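Local coordinates for protein peptide synthase (Silicibacter pomeroyi DSS-3, PDB 2QTP) that is of uncharacterized function but adopts a variant of the Bacillus chorismate mutase fold and may take part in amino-acid metabolism, at residues A[65-69]-A[70-74]. Residues are numbered along the deposited sequence; the frame is centred on the assembly and turned at random.
Sequences RCVQA and LGIRP
Ile72 N donates to Val67 O at 3.1 Å, a fairly straight bond (N-H...O 159°) that reaches back across five residues and closes the C-terminal end of helix 49-70. Just before it, Leu70 N bonds to Cys66 O at 3.1 Å, the ordinary helical i+4 pairing. Gly71 N lies 2.9 Å from Val67 O and makes a weak bond to Gln68 O at 3.2 Å. The result is a Schellman motif, a classic way of ending an alpha-helix: Gly71 turns to positive phi (56°), a conformation readily open to a residue without a side chain, and the chain doubles back over the last turn.

This reversal brings apolar groups together. Val67 has CG1 anti to its carbonyl carbon (chi1 -58°), and this methyl packs against Pro74 CA at 4.1 Å, while Val67 CB sits 4.3 Å from Ile72 CG1. Leu70 CG lies 3.6 Å from Cys66 O, with CB and CD1 close by, so this carbonyl, already engaged by Leu70 N, has aliphatic carbon beside it.

Beneath the turn runs the main sheet. Cys66 touches Val169 of strand 162-171 and Ala32 of strand 21-37, Leu70 rests on Ala30, and Ala69 meets strand 5-15. Arg28 hydrogen-bonds to Leu70 O, tying the helix end to strand 21-37 as the chain departs toward strand 79-86.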
ATOM      1  N   ARG A  65      -4.467  10.077   1.628  1.00 65.06           N
ATOM      2  CA  ARG A  65      -5.528   9.695   0.685  1.00 66.14           C
ATOM      3  C   ARG A  65      -6.511   8.737   1.340  1.00 67.02           C
ATOM      4  O   ARG A  65      -7.725   8.857   1.143  1.00 65.89           O
ATOM      5  CB  ARG A  65      -4.975   9.079  -0.611  1.00 66.68           C
ATOM      6  CG  ARG A  65      -4.110  10.024  -1.451  1.00 74.33           C
ATOM      7  CD  ARG A  65      -4.839  11.300  -1.927  1.00 83.53           C
ATOM      8  NE  ARG A  65      -5.962  10.948  -2.790  1.00 89.00           N
ATOM      9  CZ  ARG A  65      -5.929  10.870  -4.124  1.00 91.51           C
ATOM     10  NH1 ARG A  65      -4.826  11.168  -4.821  1.00 84.90           N
ATOM     11  NH2 ARG A  65      -7.040  10.502  -4.768  1.00 88.98           N
ATOM     12  N   CYS A  66      -5.998   7.813   2.150  1.00 66.27           N
ATOM     13  CA  CYS A  66      -6.858   6.876   2.894  1.00 66.89           C
ATOM     14  C   CYS A  66      -7.855   7.573   3.801  1.00 67.03           C
ATOM     15  O   CYS A  66      -9.047   7.282   3.751  1.00 69.27           O
ATOM     16  CB  CYS A  66      -6.020   5.904   3.728  1.00 67.58           C
ATOM     17  SG  CYS A  66      -5.373   4.533   2.815  1.00 70.26           S
ATOM     18  N   VAL A  67      -7.368   8.482   4.646  1.00 68.65           N
ATOM     19  CA  VAL A  67      -8.234   9.211   5.580  1.00 67.90           C
ATOM     20  C   VAL A  67      -9.193  10.158   4.844  1.00 68.27           C
ATOM     21  O   VAL A  67     -10.338  10.280   5.230  1.00 68.65           O
ATOM     22  CB  VAL A  67      -7.426   9.931   6.724  1.00 68.30           C
ATOM     23  CG1 VAL A  67      -6.599   8.904   7.496  1.00 60.10           C
ATOM     24  CG2 VAL A  67      -6.526  11.046   6.183  1.00 69.21           C
ATOM     25  N   GLN A  68      -8.737  10.815   3.786  1.00 69.59           N
ATOM     26  CA  GLN A  68      -9.635  11.606   2.960  1.00 71.58           C
ATOM     27  C   GLN A  68     -10.729  10.749   2.336  1.00 70.71           C
ATOM     28  O   GLN A  68     -11.862  11.173   2.286  1.00 70.54           O
ATOM     29  CB  GLN A  68      -8.895  12.339   1.851  1.00 73.66           C
ATOM     30  CG  GLN A  68      -8.130  13.551   2.333  1.00 85.22           C
ATOM     31  CD  GLN A  68      -7.269  14.177   1.237  1.00 97.24           C
ATOM     32  OE1 GLN A  68      -6.752  13.488   0.345  1.00101.65           O
ATOM     33  NE2 GLN A  68      -7.100  15.492   1.310  1.00103.54           N
ATOM     34  N   ALA A  69     -10.399   9.548   1.871  1.00 68.24           N
ATOM     35  CA  ALA A  69     -11.391   8.653   1.282  1.00 66.55           C
ATOM     36  C   ALA A  69     -12.461   8.215   2.282  1.00 65.58           C
ATOM     37  O   ALA A  69     -13.611   8.038   1.925  1.00 66.58           O
ATOM     38  CB  ALA A  69     -10.702   7.416   0.686  1.00 64.41           C
ATOM     39  N   LEU A  70     -12.058   7.994   3.518  1.00 65.16           N
ATOM     40  CA  LEU A  70     -12.948   7.540   4.563  1.00 67.09           C
ATOM     41  C   LEU A  70     -13.582   8.720   5.277  1.00 70.42           C
ATOM     42  O   LEU A  70     -14.416   8.542   6.144  1.00 71.29           O
ATOM     43  CB  LEU A  70     -12.173   6.727   5.601  1.00 66.52           C
ATOM     44  CG  LEU A  70     -11.654   5.350   5.222  1.00 64.62           C
ATOM     45  CD1 LEU A  70     -10.558   4.921   6.235  1.00 66.99           C
ATOM     46  CD2 LEU A  70     -12.797   4.347   5.111  1.00 64.79           C
ATOM     47  N   GLY A  71     -13.161   9.924   4.929  1.00 72.95           N
ATOM     48  CA  GLY A  71     -13.680  11.124   5.563  1.00 73.43           C
ATOM     49  C   GLY A  71     -13.499  11.095   7.063  1.00 73.66           C
ATOM     50  O   GLY A  71     -14.414  11.451   7.796  1.00 74.69           O
ATOM     51  N   ILE A  72     -12.336  10.657   7.537  1.00 73.40           N
ATOM     52  CA  ILE A  72     -12.102  10.653   8.974  1.00 72.95           C
ATOM     53  C   ILE A  72     -10.840  11.422   9.289  1.00 74.01           C
ATOM     54  O   ILE A  72     -10.072  11.768   8.392  1.00 72.95           O
ATOM     55  CB  ILE A  72     -12.010   9.216   9.571  1.00 72.40           C
ATOM     56  CG1 ILE A  72     -10.785   8.458   9.041  1.00 71.25           C
ATOM     57  CG2 ILE A  72     -13.274   8.432   9.279  1.00 72.44           C
ATOM     58  CD1 ILE A  72     -10.622   7.090   9.668  1.00 72.78           C
ATOM     59  N   ARG A  73     -10.673  11.708  10.578  1.00 75.88           N
ATOM     60  CA  ARG A  73      -9.455  12.272  11.110  1.00 78.00           C
ATOM     61  C   ARG A  73      -8.565  11.045  11.344  1.00 79.06           C
ATOM     62  O   ARG A  73      -9.074   9.957  11.590  1.00 80.59           O
ATOM     63  CB  ARG A  73      -9.736  13.043  12.413  1.00 78.23           C
ATOM     64  N   PRO A  74      -7.246  11.191  11.212  1.00 79.47           N
ATOM     65  CA  PRO A  74      -6.312  10.079  11.433  1.00 81.03           C
ATOM     66  C   PRO A  74      -6.428   9.373  12.781  1.00 81.23           C
ATOM     67  O   PRO A  74      -6.150   8.181  12.889  1.00 81.10           O
ATOM     68  CB  PRO A  74      -4.950  10.751  11.331  1.00 81.33           C
ATOM     69  CG  PRO A  74      -5.194  11.951  10.474  1.00 81.44           C
ATOM     70  CD  PRO A  74      -6.557  12.417  10.775  1.00 79.79           C
TER